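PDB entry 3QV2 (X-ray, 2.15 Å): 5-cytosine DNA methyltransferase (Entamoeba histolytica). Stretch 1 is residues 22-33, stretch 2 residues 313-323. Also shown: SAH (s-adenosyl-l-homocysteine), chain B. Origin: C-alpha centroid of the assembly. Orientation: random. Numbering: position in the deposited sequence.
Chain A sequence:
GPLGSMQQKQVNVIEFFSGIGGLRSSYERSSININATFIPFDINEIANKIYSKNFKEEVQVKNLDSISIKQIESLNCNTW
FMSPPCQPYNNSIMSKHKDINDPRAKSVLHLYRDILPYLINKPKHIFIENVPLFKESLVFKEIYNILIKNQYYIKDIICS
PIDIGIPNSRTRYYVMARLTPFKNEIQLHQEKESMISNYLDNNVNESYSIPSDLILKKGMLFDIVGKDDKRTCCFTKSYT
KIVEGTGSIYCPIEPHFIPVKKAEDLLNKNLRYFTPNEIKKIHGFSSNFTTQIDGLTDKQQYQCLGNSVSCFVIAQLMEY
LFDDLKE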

# COMPACT_ATOMS: atom_id res chain seq x y z
N GLY A 22 6.41 1.90 1.24
CA GLY A 22 5.36 1.50 2.16
C GLY A 22 5.71 0.24 2.92
O GLY A 22 5.48 0.14 4.13
N LEU A 23 6.27 -0.74 2.21
CA LEU A 23 6.64 -2.01 2.83
C LEU A 23 7.76 -1.83 3.84
O LEU A 23 7.75 -2.43 4.92
CB LEU A 23 7.04 -3.03 1.77
CG LEU A 23 5.99 -3.32 0.70
CD1 LEU A 23 6.52 -4.31 -0.32
CD2 LEU A 23 4.71 -3.83 1.34
N ARG A 24 8.74 -1.00 3.49
CA ARG A 24 9.83 -0.67 4.40
C ARG A 24 9.30 0.04 5.64
O ARG A 24 9.61 -0.33 6.77
CB ARG A 24 10.88 0.19 3.70
CG ARG A 24 12.02 0.64 4.59
CD ARG A 24 13.16 1.23 3.77
NE ARG A 24 14.26 1.69 4.62
CZ ARG A 24 15.46 2.02 4.17
NH1 ARG A 24 15.74 1.93 2.87
NH2 ARG A 24 16.40 2.43 5.01
N SER A 25 8.48 1.07 5.42
CA SER A 25 7.88 1.83 6.50
C SER A 25 7.14 0.92 7.47
O SER A 25 7.26 1.06 8.69
CB SER A 25 6.93 2.89 5.95
OG SER A 25 7.61 3.80 5.11
N SER A 26 6.36 -0.01 6.92
CA SER A 26 5.60 -0.95 7.73
C SER A 26 6.50 -1.74 8.66
O SER A 26 6.20 -1.89 9.85
CB SER A 26 4.80 -1.90 6.83
OG SER A 26 3.89 -1.18 6.02
N TYR A 27 7.60 -2.26 8.12
CA TYR A 27 8.55 -3.03 8.91
C TYR A 27 9.17 -2.17 10.00
O TYR A 27 9.29 -2.60 11.15
CB TYR A 27 9.65 -3.61 8.02
CG TYR A 27 10.66 -4.44 8.78
CD1 TYR A 27 10.48 -5.81 8.95
CD2 TYR A 27 11.80 -3.86 9.32
CE1 TYR A 27 11.41 -6.57 9.64
CE2 TYR A 27 12.73 -4.61 10.02
CZ TYR A 27 12.53 -5.97 10.17
OH TYR A 27 13.45 -6.73 10.86
N GLU A 28 9.57 -0.96 9.64
CA GLU A 28 10.27 -0.07 10.57
C GLU A 28 9.40 0.40 11.73
O GLU A 28 9.90 0.67 12.82
CB GLU A 28 10.88 1.12 9.82
CG GLU A 28 12.01 0.76 8.87
CD GLU A 28 12.64 1.97 8.22
OE1 GLU A 28 12.12 3.09 8.41
OE2 GLU A 28 13.66 1.81 7.52
N ARG A 29 8.09 0.50 11.50
CA ARG A 29 7.18 0.94 12.55
C ARG A 29 6.67 -0.24 13.38
O ARG A 29 6.11 -0.05 14.46
CB ARG A 29 6.00 1.73 11.97
CG ARG A 29 4.98 0.89 11.23
CD ARG A 29 3.67 1.65 11.04
NE ARG A 29 3.04 1.97 12.32
CZ ARG A 29 2.62 3.18 12.66
NH1 ARG A 29 2.75 4.20 11.82
NH2 ARG A 29 2.06 3.38 13.85
N SER A 30 6.87 -1.45 12.88
CA SER A 30 6.43 -2.65 13.58
C SER A 30 7.28 -2.90 14.82
O SER A 30 8.27 -2.21 15.06
CB SER A 30 6.46 -3.87 12.66
OG SER A 30 7.79 -4.32 12.46
N SER A 31 6.91 -3.91 15.60
CA SER A 31 7.62 -4.23 16.84
C SER A 31 8.62 -5.36 16.64
O SER A 31 9.16 -5.90 17.61
CB SER A 31 6.63 -4.60 17.94
OG SER A 31 5.94 -5.79 17.63
N ILE A 32 8.88 -5.71 15.39
CA ILE A 32 9.84 -6.76 15.07
C ILE A 32 11.19 -6.45 15.71
O ILE A 32 11.85 -7.34 16.26
CB ILE A 32 9.98 -6.94 13.55
CG1 ILE A 32 8.65 -7.36 12.93
CG2 ILE A 32 11.06 -7.96 13.23
CD1 ILE A 32 8.71 -7.63 11.45
N ASN A 33 11.58 -5.19 15.64
CA ASN A 33 12.79 -4.69 16.31
C ASN A 33 14.09 -5.42 15.97
O ASN A 33 15.04 -5.42 16.76
CB ASN A 33 12.59 -4.63 17.82
CG ASN A 33 11.55 -3.61 18.23
OD1 ASN A 33 11.30 -2.64 17.51
ND2 ASN A 33 10.94 -3.81 19.40
N VAL A 313 -1.68 -1.75 8.91
CA VAL A 313 -2.07 -3.14 8.74
C VAL A 313 -0.87 -4.05 8.48
O VAL A 313 -0.71 -5.08 9.13
CB VAL A 313 -3.06 -3.30 7.57
CG1 VAL A 313 -3.37 -4.77 7.34
CG2 VAL A 313 -4.34 -2.52 7.84
N ILE A 314 -0.02 -3.65 7.54
CA ILE A 314 1.13 -4.46 7.15
C ILE A 314 2.09 -4.67 8.32
O ILE A 314 2.72 -5.72 8.43
CB ILE A 314 1.88 -3.84 5.96
CG1 ILE A 314 0.96 -3.74 4.74
CG2 ILE A 314 3.12 -4.66 5.63
CD1 ILE A 314 1.64 -3.19 3.51
N ALA A 315 2.20 -3.67 9.19
CA ALA A 315 3.07 -3.77 10.35
C ALA A 315 2.67 -4.96 11.22
O ALA A 315 3.52 -5.73 11.65
CB ALA A 315 3.02 -2.49 11.17
N GLN A 316 1.37 -5.11 11.45
CA GLN A 316 0.87 -6.21 12.27
C GLN A 316 1.06 -7.56 11.59
O GLN A 316 1.40 -8.55 12.24
CB GLN A 316 -0.60 -6.00 12.63
CG GLN A 316 -0.85 -4.81 13.54
CD GLN A 316 -2.21 -4.87 14.21
OE1 GLN A 316 -2.83 -5.93 14.29
NE2 GLN A 316 -2.69 -3.73 14.69
N LEU A 317 0.84 -7.60 10.28
CA LEU A 317 0.96 -8.84 9.52
C LEU A 317 2.41 -9.30 9.40
O LEU A 317 2.70 -10.49 9.39
CB LEU A 317 0.32 -8.69 8.14
CG LEU A 317 -1.17 -8.33 8.17
CD1 LEU A 317 -1.72 -8.23 6.76
CD2 LEU A 317 -1.95 -9.34 8.98
N MET A 318 3.33 -8.34 9.30
CA MET A 318 4.75 -8.65 9.23
C MET A 318 5.23 -9.23 10.55
O MET A 318 6.03 -10.17 10.57
CB MET A 318 5.56 -7.42 8.86
CG MET A 318 5.45 -7.01 7.40
SD MET A 318 6.54 -5.63 6.99
CE MET A 318 6.38 -5.57 5.21
N GLU A 319 4.75 -8.66 11.65
CA GLU A 319 5.09 -9.16 12.98
C GLU A 319 4.71 -10.63 13.10
O GLU A 319 5.38 -11.41 13.78
CB GLU A 319 4.39 -8.33 14.06
CG GLU A 319 4.88 -6.89 14.14
CD GLU A 319 3.96 -6.01 14.95
OE1 GLU A 319 2.92 -6.50 15.44
OE2 GLU A 319 4.28 -4.81 15.11
N TYR A 320 3.63 -11.01 12.42
CA TYR A 320 3.20 -12.40 12.38
C TYR A 320 4.13 -13.22 11.49
O TYR A 320 4.64 -14.26 11.91
CB TYR A 320 1.76 -12.50 11.86
CG TYR A 320 1.25 -13.91 11.71
CD1 TYR A 320 1.00 -14.70 12.83
CD2 TYR A 320 1.00 -14.45 10.46
CE1 TYR A 320 0.52 -15.99 12.70
CE2 TYR A 320 0.53 -15.74 10.32
CZ TYR A 320 0.29 -16.51 11.44
OH TYR A 320 -0.18 -17.79 11.31
N LEU A 321 4.37 -12.73 10.28
CA LEU A 321 5.26 -13.38 9.33
C LEU A 321 6.62 -13.71 9.92
O LEU A 321 7.21 -14.74 9.62
CB LEU A 321 5.44 -12.50 8.09
CG LEU A 321 6.50 -12.94 7.07
CD1 LEU A 321 6.13 -14.28 6.45
CD2 LEU A 321 6.67 -11.88 5.99
N PHE A 322 7.12 -12.82 10.78
CA PHE A 322 8.46 -12.97 11.35
C PHE A 322 8.45 -13.52 12.77
O PHE A 322 9.47 -13.46 13.47
CB PHE A 322 9.20 -11.63 11.33
CG PHE A 322 9.64 -11.20 9.96
CD1 PHE A 322 10.86 -11.61 9.45
CD2 PHE A 322 8.84 -10.36 9.19
CE1 PHE A 322 11.27 -11.21 8.19
CE2 PHE A 322 9.25 -9.96 7.93
CZ PHE A 322 10.46 -10.38 7.43
N ASP A 323 7.32 -14.06 13.21
CA ASP A 323 7.20 -14.53 14.59
C ASP A 323 8.01 -15.80 14.85
O ASP A 323 8.01 -16.34 15.95
CB ASP A 323 5.73 -14.73 14.98
CG ASP A 323 5.16 -16.04 14.49
OD1 ASP A 323 5.76 -16.67 13.59
OD2 ASP A 323 4.10 -16.45 15.00
N SAH B . 3.92 -0.55 -2.30
CA SAH B . 4.59 0.60 -2.87
CB SAH B . 4.07 0.89 -4.27
CG SAH B . 3.54 -0.26 -5.10
SD SAH B . 2.85 0.15 -6.72
C SAH B . 4.40 1.79 -1.96
O SAH B . 4.42 2.95 -2.44
OXT SAH B . 4.23 1.61 -0.71
C5' SAH B . 3.68 -0.83 -7.96
C4' SAH B . 5.02 -0.39 -8.42
O4' SAH B . 5.58 -1.41 -9.17
C3' SAH B . 4.89 0.78 -9.29
O3' SAH B . 5.44 1.89 -8.67
C2' SAH B . 5.62 0.49 -10.50
O2' SAH B . 6.48 1.53 -10.80
C1' SAH B . 6.37 -0.73 -10.21
N9 SAH B . 6.60 -1.51 -11.39
C8 SAH B . 5.76 -1.89 -12.36
N7 SAH B . 6.46 -2.61 -13.25
C5 SAH B . 7.75 -2.67 -12.83
C6 SAH B . 8.90 -3.26 -13.35
N6 SAH B . 8.86 -4.00 -14.58
N1 SAH B . 10.05 -3.13 -12.66
C2 SAH B . 10.12 -2.45 -11.51
N3 SAH B . 9.03 -1.87 -11.00
C4 SAH B . 7.85 -1.96 -11.63

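Two helices, 22-29 and 313-321, cross at -66° with their axes 7.9 Å apart at closest approach, and the contact has small residues where the backbones come nearest. There S26 and A315 are the closest pair of backbones, CA to CA 4.6 Å; S26 points toward the other helix and A315 sideways, and the A315 methyl packs on the S26 backbone, CB to S26 O 3.5 Å. The S26 hydroxyl leaves no polar debt: OG of S26 donates to O of G22 at 2.8 Å, so its proton is used although OG packs 3.3 Å from CB of I314.

Along helix 22-29, apolar side chains do the filling. L23 CD2 meets I314 CD1 at 3.8 Å. M318, long and unbranched, runs alongside, its SD 3.8 Å from Y27 CB and its CE 3.4 Å from L23 O, an oxygen already accepting from Y27 N (3.2 Å). The edge of the Y27 ring points at the face of F322, planes at 75°, and I32 adds to this end with CD1 3.5 Å from F322 CD2.

Hydrogen bonding across the contact centres on one carboxylate. Beyond the helix, S31 N has no backbone acceptor in its own stretch, and E319, its extended side chain reaching the loop, takes its hydrogen: S31 N to E319 OE2 is 2.8 Å at 155°. S31 OG lies 3.2 Å from the same OE2, at best a weak addition.

S30 is settled locally. Its OG donates to Y27 O at 2.6 Å and weakly accepts from I32 N at 3.4 Å. R24, directed away, makes a salt bridge to E28, NE to OE2 3.0 Å, outside the contact; its NH1 and NH2 are bonded elsewhere in the structure. The rule is economical: the hydroxyls of S26 and S30 are paid to backbone oxygens of their own stretch, and E319 takes the loop N-H of S31.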